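Local atomic coordinates of laccase (Botrytis aclada, PDB entry 3SQR), a protein that oxidises phenolic substrates such as hydroquinones at copper centres while reducing dioxygen to water, probably serving in lignin degradation and detoxification. Residues A[299-304]-A[360-365]; A[200-205]-A[274-279]. One frame throughout, in Å; residues are numbered along the deposited sequence.

Contact 1: residues A[299-304]-A[360-365]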
ATOM      1  N   THR A 299     -22.434   4.255   3.726  1.00 30.15           N
ATOM      2  CA  THR A 299     -22.132   4.753   5.057  1.00 30.83           C
ATOM      3  C   THR A 299     -21.803   3.602   5.981  1.00 30.31           C
ATOM      4  O   THR A 299     -22.326   2.484   5.884  1.00 28.45           O
ATOM      5  CB  THR A 299     -23.296   5.600   5.619  1.00 31.88           C
ATOM      6  OG1 THR A 299     -24.500   4.845   5.532  1.00 35.03           O
ATOM      7  CG2 THR A 299     -23.441   6.875   4.858  1.00 31.00           C
ATOM      8  N   THR A 300     -20.870   3.868   6.877  1.00 28.85           N
ATOM      9  CA  THR A 300     -20.428   2.888   7.811  1.00 29.47           C
ATOM     10  C   THR A 300     -19.955   3.618   9.061  1.00 28.06           C
ATOM     11  O   THR A 300     -19.492   4.750   8.973  1.00 28.24           O
ATOM     12  CB  THR A 300     -19.300   1.981   7.206  1.00 29.05           C
ATOM     13  OG1 THR A 300     -19.082   0.912   8.102  1.00 30.27           O
ATOM     14  CG2 THR A 300     -17.970   2.825   6.965  1.00 27.48           C
ATOM     15  N   ASP A 301     -20.076   2.969  10.210  1.00 29.32           N
ATOM     16  CA  ASP A 301     -19.545   3.517  11.461  1.00 30.43           C
ATOM     17  C   ASP A 301     -18.077   3.196  11.688  1.00 28.66           C
ATOM     18  O   ASP A 301     -17.401   3.880  12.473  1.00 27.97           O
ATOM     19  CB  ASP A 301     -20.330   2.952  12.667  1.00 32.56           C
ATOM     20  CG  ASP A 301     -21.738   3.491  12.747  1.00 36.83           C
ATOM     21  OD1 ASP A 301     -21.950   4.697  12.463  1.00 42.90           O
ATOM     22  OD2 ASP A 301     -22.620   2.679  13.102  1.00 45.86           O
ATOM     23  N   THR A 302     -17.629   2.115  11.073  1.00 27.62           N
ATOM     24  CA  THR A 302     -16.234   1.688  11.218  1.00 26.61           C
ATOM     25  C   THR A 302     -15.768   1.200   9.862  1.00 26.01           C
ATOM     26  O   THR A 302     -16.580   0.880   9.003  1.00 27.32           O
ATOM     27  CB  THR A 302     -16.009   0.631  12.276  1.00 26.52           C
ATOM     28  OG1 THR A 302     -16.357  -0.639  11.767  1.00 28.10           O
ATOM     29  CG2 THR A 302     -16.801   0.913  13.555  1.00 27.47           C
ATOM     30  N   LEU A 303     -14.460   1.130   9.666  1.00 25.05           N
ATOM     31  CA  LEU A 303     -13.950   0.863   8.298  1.00 24.42           C
ATOM     32  C   LEU A 303     -12.699  -0.018   8.426  1.00 23.20           C
ATOM     33  O   LEU A 303     -11.640   0.433   8.965  1.00 23.61           O
ATOM     34  CB  LEU A 303     -13.630   2.199   7.665  1.00 26.08           C
ATOM     35  CG  LEU A 303     -13.133   2.267   6.218  1.00 25.90           C
ATOM     36  CD1 LEU A 303     -13.961   1.395   5.310  1.00 25.84           C
ATOM     37  CD2 LEU A 303     -13.073   3.694   5.721  1.00 27.23           C
ATOM     38  N   LEU A 304     -12.843  -1.262   7.974  1.00 22.50           N
ATOM     39  CA  LEU A 304     -11.818  -2.268   8.036  1.00 21.79           C
ATOM     40  C   LEU A 304     -10.790  -1.904   6.974  1.00 22.67           C
ATOM     41  O   LEU A 304     -11.171  -1.646   5.843  1.00 22.76           O
ATOM     42  CB  LEU A 304     -12.367  -3.656   7.790  1.00 22.35           C
ATOM     43  CG  LEU A 304     -13.310  -4.204   8.886  1.00 20.54           C
ATOM     44  CD1 LEU A 304     -14.162  -5.371   8.319  1.00 21.62           C
ATOM     45  CD2 LEU A 304     -12.478  -4.645  10.055  1.00 23.76           C
ATOM     46  N   VAL A 360     -18.007   7.704  23.518  1.00 37.58           N
ATOM     47  CA  VAL A 360     -18.249   6.267  23.574  1.00 38.79           C
ATOM     48  C   VAL A 360     -18.133   5.775  22.149  1.00 38.83           C
ATOM     49  O   VAL A 360     -18.774   6.304  21.233  1.00 38.63           O
ATOM     50  CB  VAL A 360     -19.643   5.961  24.242  1.00 39.51           C
ATOM     51  CG1 VAL A 360     -20.053   4.531  24.107  1.00 41.44           C
ATOM     52  CG2 VAL A 360     -19.558   6.348  25.729  1.00 41.03           C
ATOM     53  N   GLY A 361     -17.288   4.780  21.978  1.00 39.34           N
ATOM     54  CA  GLY A 361     -17.051   4.228  20.682  1.00 39.52           C
ATOM     55  C   GLY A 361     -18.078   3.219  20.248  1.00 39.32           C
ATOM     56  O   GLY A 361     -18.709   2.547  21.052  1.00 38.11           O
ATOM     57  N   THR A 362     -18.220   3.115  18.941  1.00 37.69           N
ATOM     58  CA  THR A 362     -18.945   2.037  18.328  1.00 37.76           C
ATOM     59  C   THR A 362     -18.218   0.721  18.507  1.00 36.59           C
ATOM     60  O   THR A 362     -17.001   0.629  18.265  1.00 37.09           O
ATOM     61  CB  THR A 362     -19.098   2.359  16.836  1.00 36.73           C
ATOM     62  OG1 THR A 362     -20.009   3.449  16.733  1.00 42.45           O
ATOM     63  CG2 THR A 362     -19.636   1.191  16.104  1.00 39.76           C
ATOM     64  N   THR A 363     -18.947  -0.319  18.893  1.00 35.71           N
ATOM     65  CA  THR A 363     -18.369  -1.612  19.072  1.00 35.61           C
ATOM     66  C   THR A 363     -17.824  -2.049  17.698  1.00 34.52           C
ATOM     67  O   THR A 363     -18.589  -2.155  16.743  1.00 32.13           O
ATOM     68  CB  THR A 363     -19.408  -2.657  19.514  1.00 37.41           C
ATOM     69  OG1 THR A 363     -19.948  -2.276  20.800  1.00 38.68           O
ATOM     70  CG2 THR A 363     -18.805  -4.078  19.545  1.00 35.01           C
ATOM     71  N   PRO A 364     -16.532  -2.305  17.632  1.00 33.78           N
ATOM     72  CA  PRO A 364     -15.963  -2.747  16.333  1.00 33.85           C
ATOM     73  C   PRO A 364     -16.339  -4.176  15.964  1.00 32.52           C
ATOM     74  O   PRO A 364     -16.625  -5.018  16.825  1.00 33.86           O
ATOM     75  CB  PRO A 364     -14.458  -2.630  16.519  1.00 33.98           C
ATOM     76  CG  PRO A 364     -14.215  -2.186  17.925  1.00 36.13           C
ATOM     77  CD  PRO A 364     -15.504  -2.156  18.678  1.00 34.63           C
ATOM     78  N   ARG A 365     -16.385  -4.445  14.669  1.00 30.23           N
ATOM     79  CA  ARG A 365     -16.532  -5.813  14.226  1.00 29.32           C
ATOM     80  C   ARG A 365     -15.417  -6.697  14.783  1.00 29.28           C
ATOM     81  O   ARG A 365     -15.673  -7.827  15.157  1.00 29.13           O
ATOM     82  CB  ARG A 365     -16.591  -5.871  12.699  1.00 28.82           C
ATOM     83  CG  ARG A 365     -17.868  -5.411  12.149  1.00 30.29           C
ATOM     84  CD  ARG A 365     -17.780  -5.101  10.659  1.00 30.06           C
ATOM     85  NE  ARG A 365     -17.115  -3.817  10.473  1.00 28.74           N
ATOM     86  CZ  ARG A 365     -17.006  -3.234   9.286  1.00 28.96           C
ATOM     87  NH1 ARG A 365     -17.460  -3.854   8.208  1.00 25.41           N
ATOM     88  NH2 ARG A 365     -16.466  -2.046   9.181  1.00 27.38           N
TER
HETATM   89  O   HOH W   1     -17.920   5.140  15.169  1.00 35.75           O

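Contact 2: residues A[200-205]-A[274-279]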
ATOM      1  N   ILE A 200      -4.599  10.434   6.401  1.00 22.65           N
ATOM      2  CA  ILE A 200      -4.340  10.022   7.799  1.00 24.21           C
ATOM      3  C   ILE A 200      -3.753   8.631   7.707  1.00 22.54           C
ATOM      4  O   ILE A 200      -4.428   7.678   7.304  1.00 21.84           O
ATOM      5  CB  ILE A 200      -5.633   9.931   8.649  1.00 23.95           C
ATOM      6  CG1 ILE A 200      -6.325  11.299   8.685  1.00 27.23           C
ATOM      7  CG2 ILE A 200      -5.323   9.375  10.063  1.00 23.04           C
ATOM      8  CD1 ILE A 200      -7.650  11.354   9.423  1.00 27.69           C
ATOM      9  N   PHE A 201      -2.444   8.533   7.964  1.00 21.67           N
ATOM     10  CA  PHE A 201      -1.757   7.286   8.023  1.00 21.49           C
ATOM     11  C   PHE A 201      -2.036   6.540   9.307  1.00 22.57           C
ATOM     12  O   PHE A 201      -2.130   7.124  10.372  1.00 23.88           O
ATOM     13  CB  PHE A 201      -0.254   7.479   7.886  1.00 19.94           C
ATOM     14  CG  PHE A 201       0.165   7.923   6.512  1.00 21.36           C
ATOM     15  CD1 PHE A 201       0.176   7.005   5.470  1.00 22.08           C
ATOM     16  CD2 PHE A 201       0.541   9.229   6.256  1.00 22.20           C
ATOM     17  CE1 PHE A 201       0.547   7.383   4.229  1.00 22.09           C
ATOM     18  CE2 PHE A 201       0.955   9.611   5.002  1.00 23.94           C
ATOM     19  CZ  PHE A 201       0.973   8.684   3.994  1.00 23.83           C
ATOM     20  N   LEU A 202      -2.263   5.254   9.178  1.00 21.29           N
ATOM     21  CA  LEU A 202      -2.470   4.374  10.330  1.00 22.13           C
ATOM     22  C   LEU A 202      -1.350   3.339  10.277  1.00 21.78           C
ATOM     23  O   LEU A 202      -1.145   2.700   9.255  1.00 21.04           O
ATOM     24  CB  LEU A 202      -3.852   3.744  10.260  1.00 22.26           C
ATOM     25  CG  LEU A 202      -5.062   4.637  10.177  1.00 23.97           C
ATOM     26  CD1 LEU A 202      -6.294   3.793   9.789  1.00 22.70           C
ATOM     27  CD2 LEU A 202      -5.216   5.413  11.494  1.00 22.95           C
ATOM     28  N   GLN A 203      -0.594   3.171  11.349  1.00 22.79           N
ATOM     29  CA  GLN A 203       0.487   2.202  11.353  1.00 22.13           C
ATOM     30  C   GLN A 203       0.823   1.767  12.765  1.00 24.04           C
ATOM     31  O   GLN A 203       0.504   2.425  13.743  1.00 23.64           O
ATOM     32  CB  GLN A 203       1.736   2.785  10.714  1.00 23.42           C
ATOM     33  CG  GLN A 203       2.249   3.995  11.467  1.00 23.12           C
ATOM     34  CD  GLN A 203       3.366   4.726  10.788  1.00 24.73           C
ATOM     35  OE1 GLN A 203       3.238   5.875  10.437  1.00 25.15           O
ATOM     36  NE2 GLN A 203       4.527   4.084  10.701  1.00 23.48           N
ATOM     37  N   ASP A 204       1.463   0.618  12.820  1.00 22.84           N
ATOM     38  CA  ASP A 204       2.249   0.202  13.971  1.00 22.98           C
ATOM     39  C   ASP A 204       3.501   1.073  13.965  1.00 23.44           C
ATOM     40  O   ASP A 204       3.790   1.771  12.976  1.00 22.44           O
ATOM     41  CB  ASP A 204       2.592  -1.313  13.942  1.00 22.93           C
ATOM     42  CG  ASP A 204       3.012  -1.826  12.580  1.00 25.59           C
ATOM     43  OD1 ASP A 204       3.515  -1.033  11.740  1.00 23.66           O
ATOM     44  OD2 ASP A 204       2.844  -3.048  12.351  1.00 26.07           O
ATOM     45  N   TRP A 205       4.252   1.024  15.049  1.00 24.08           N
ATOM     46  CA  TRP A 205       5.496   1.765  15.086  1.00 24.84           C
ATOM     47  C   TRP A 205       6.405   1.187  16.124  1.00 24.45           C
ATOM     48  O   TRP A 205       6.034   1.155  17.317  1.00 24.83           O
ATOM     49  CB  TRP A 205       5.215   3.223  15.433  1.00 25.83           C
ATOM     50  CG  TRP A 205       6.425   4.046  15.401  1.00 24.28           C
ATOM     51  CD1 TRP A 205       7.003   4.696  16.461  1.00 26.69           C
ATOM     52  CD2 TRP A 205       7.228   4.351  14.263  1.00 26.04           C
ATOM     53  NE1 TRP A 205       8.142   5.349  16.048  1.00 24.72           N
ATOM     54  CE2 TRP A 205       8.313   5.163  14.707  1.00 25.00           C
ATOM     55  CE3 TRP A 205       7.176   4.005  12.919  1.00 26.58           C
ATOM     56  CZ2 TRP A 205       9.283   5.619  13.849  1.00 24.18           C
ATOM     57  CZ3 TRP A 205       8.161   4.447  12.068  1.00 26.27           C
ATOM     58  CH2 TRP A 205       9.199   5.279  12.541  1.00 25.97           C
ATOM     59  N   SER A 274      -0.211  -4.619  10.680  1.00 23.47           N
ATOM     60  CA  SER A 274      -1.261  -3.940  11.417  1.00 22.42           C
ATOM     61  C   SER A 274      -2.526  -4.064  10.660  1.00 22.72           C
ATOM     62  O   SER A 274      -2.515  -3.886   9.442  1.00 23.10           O
ATOM     63  CB  SER A 274      -0.935  -2.435  11.603  1.00 22.04           C
ATOM     64  OG  SER A 274      -0.531  -1.895  10.350  1.00 23.96           O
ATOM     65  N   HIS A 275      -3.627  -4.177  11.379  1.00 22.22           N
ATOM     66  CA  HIS A 275      -4.959  -4.130  10.790  1.00 22.09           C
ATOM     67  C   HIS A 275      -5.736  -3.117  11.576  1.00 23.10           C
ATOM     68  O   HIS A 275      -5.653  -3.088  12.823  1.00 22.80           O
ATOM     69  CB  HIS A 275      -5.693  -5.473  10.858  1.00 22.86           C
ATOM     70  CG  HIS A 275      -6.879  -5.546   9.963  1.00 24.26           C
ATOM     71  ND1 HIS A 275      -8.107  -5.025  10.308  1.00 24.61           N
ATOM     72  CD2 HIS A 275      -7.012  -6.033   8.704  1.00 22.91           C
ATOM     73  CE1 HIS A 275      -8.949  -5.199   9.294  1.00 24.22           C
ATOM     74  NE2 HIS A 275      -8.324  -5.845   8.333  1.00 23.86           N
ATOM     75  N   PHE A 276      -6.498  -2.333  10.860  1.00 22.46           N
ATOM     76  CA  PHE A 276      -7.271  -1.257  11.471  1.00 22.99           C
ATOM     77  C   PHE A 276      -8.727  -1.386  11.131  1.00 24.24           C
ATOM     78  O   PHE A 276      -9.116  -1.938  10.128  1.00 23.24           O
ATOM     79  CB  PHE A 276      -6.725   0.163  11.142  1.00 22.85           C
ATOM     80  CG  PHE A 276      -5.333   0.403  11.651  1.00 22.67           C
ATOM     81  CD1 PHE A 276      -5.095   0.719  12.977  1.00 24.26           C
ATOM     82  CD2 PHE A 276      -4.254   0.264  10.798  1.00 24.08           C
ATOM     83  CE1 PHE A 276      -3.840   0.922  13.453  1.00 23.52           C
ATOM     84  CE2 PHE A 276      -2.985   0.461  11.256  1.00 22.83           C
ATOM     85  CZ  PHE A 276      -2.773   0.774  12.619  1.00 24.29           C
ATOM     86  N   GLU A 277      -9.545  -0.826  12.010  1.00 24.45           N
ATOM     87  CA  GLU A 277     -10.975  -0.684  11.802  1.00 23.98           C
ATOM     88  C   GLU A 277     -11.368   0.733  12.206  1.00 25.19           C
ATOM     89  O   GLU A 277     -11.926   1.014  13.287  1.00 25.37           O
ATOM     90  CB  GLU A 277     -11.767  -1.783  12.546  1.00 24.55           C
ATOM     91  CG  GLU A 277     -13.205  -1.828  12.057  1.00 21.90           C
ATOM     92  CD  GLU A 277     -14.079  -2.828  12.793  1.00 21.88           C
ATOM     93  OE1 GLU A 277     -13.477  -3.767  13.359  1.00 27.75           O
ATOM     94  OE2 GLU A 277     -15.372  -2.616  12.764  1.00 27.24           O
ATOM     95  N   PHE A 278     -11.030   1.671  11.333  1.00 24.46           N
ATOM     96  CA  PHE A 278     -11.054   3.053  11.642  1.00 23.91           C
ATOM     97  C   PHE A 278     -12.471   3.534  11.969  1.00 25.27           C
ATOM     98  O   PHE A 278     -13.429   3.177  11.255  1.00 24.49           O
ATOM     99  CB  PHE A 278     -10.491   3.839  10.426  1.00 23.44           C
ATOM    100  CG  PHE A 278     -10.425   5.292  10.629  1.00 23.34           C
ATOM    101  CD1 PHE A 278      -9.354   5.893  11.248  1.00 21.88           C
ATOM    102  CD2 PHE A 278     -11.469   6.110  10.196  1.00 25.25           C
ATOM    103  CE1 PHE A 278      -9.320   7.259  11.428  1.00 22.92           C
ATOM    104  CE2 PHE A 278     -11.405   7.521  10.344  1.00 26.14           C
ATOM    105  CZ  PHE A 278     -10.346   8.070  10.978  1.00 22.76           C
ATOM    106  N   ALA A 279     -12.554   4.419  12.964  1.00 24.49           N
ATOM    107  CA  ALA A 279     -13.874   4.942  13.392  1.00 24.88           C
ATOM    108  C   ALA A 279     -13.625   6.285  14.021  1.00 24.81           C
ATOM    109  O   ALA A 279     -12.524   6.543  14.528  1.00 25.72           O
ATOM    110  CB  ALA A 279     -14.542   3.949  14.371  1.00 25.12           C
TER

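Contact 1: residues A[299-304]-A[360-365]
D301 and T302 pass alongside the loop that carries T362 and R365, with the CA atoms of D301 and T362 7.1 Å apart and no backbone hydrogen bond between the segments. Side chains make most of the contact. R365 does most of the work. Its chain bends at chi3 (-77°), which turns NE away from the line of the preceding carbons. R365 and T302 slide past each other in opposite directions. R365 NH2 donates to T302 OG1 at 2.9 Å, with an N-H...O angle of 154°. The hydroxyl is tilted slightly from the guanidinium plane. T302 O lies equally close to NH2, but the angle is poor for a hydrogen bond. That carbonyl instead accepts a bond from T300 OG1 at 2.7 Å, in its own plane, which spans the turn between the two strands. L304 covers one face of the guanidinium. Its CD1 sits over the centre of the group, 3.6 Å above the plane, while L303 N lies at the edge. At the other end of the contact, methyl meets methyl: T302 CG2 is 3.8 Å from T362 CG2. The same T362 methyl also touches D301 CB. A water bridges D301 O and T362 OG1 beside these methyl contacts. Two acidic residues would balance the charge of R365: E277 forms a salt bridge with NE, and E371 with NH2. E277 OE2 also lies very close to T302 OG1, a probable hydrogen bond. The segment 299-304 crosses from strand 293-300, at the edge of one sheet of a cupredoxin-type beta sandwich, to strand 303-305, at the edge of the other. The loop 360-365 packs beside this crossing, and strand 276-280 is the sheet neighbour of 303-305.

Contact 2: residues A[200-205]-A[274-279]
L202 and F276 meet in a buried contact between two strands that run roughly antiparallel, at 139°, with axes 9.2 Å apart. No hydrogen bond joins the segments. The L202 side chain can be followed outward. Its CB lies over one face of the F276 ring, offset toward the rim. The distance from CB to the ring centroid is 3.7 Å, a CH-pi contact. CG stands beside the backbone N and anti to the carbonyl carbon (chi1 -57°), and the chain branches from there. CD1 reaches F276 CB at 3.9 Å and F278 CD1 at 4.0 Å. CD2 touches the same F278 atom more loosely. L202 thus touches two phenylalanines of one strand. The F276 ring reaches on to the opposing backbone, where its CZ comes 3.5 Å from Q203 N. D204 N lies near the edge of this ring, buried and without a polar partner. Farther on, D204 OD2 packs against S274 CB at 3.9 Å. The D204 carboxylate is held by the backbone N atoms of I272 and D273, just before S274. This is core packing of the second cupredoxin-type domain. Strand 195-205, flanked by 227-230 and 262-269, belongs to one sheet; strand 276-280, flanked by 323-327 and 303-305, belongs to the facing sheet.

From the N terminus, the chain first runs through 200-205, then passes helix 210-217 and strands 227-230, 254-256 and 262-269 before 274-279 closes contact 2. Contact 1 opens later, at 299-304, and closes at 360-365 after strands 310-316, 323-327 and 344-348. The two loops therefore follow in series, neither nested nor crossed. Contact 2 joins the two sheets through the interior, whereas contact 1 fastens a loop to the sandwich edge. They meet through neighbouring strands 276-280 and 303-305, where L303 O and F278 N are 2.7 Å apart, a probable backbone hydrogen bond. A279 CB also packs against D301 O.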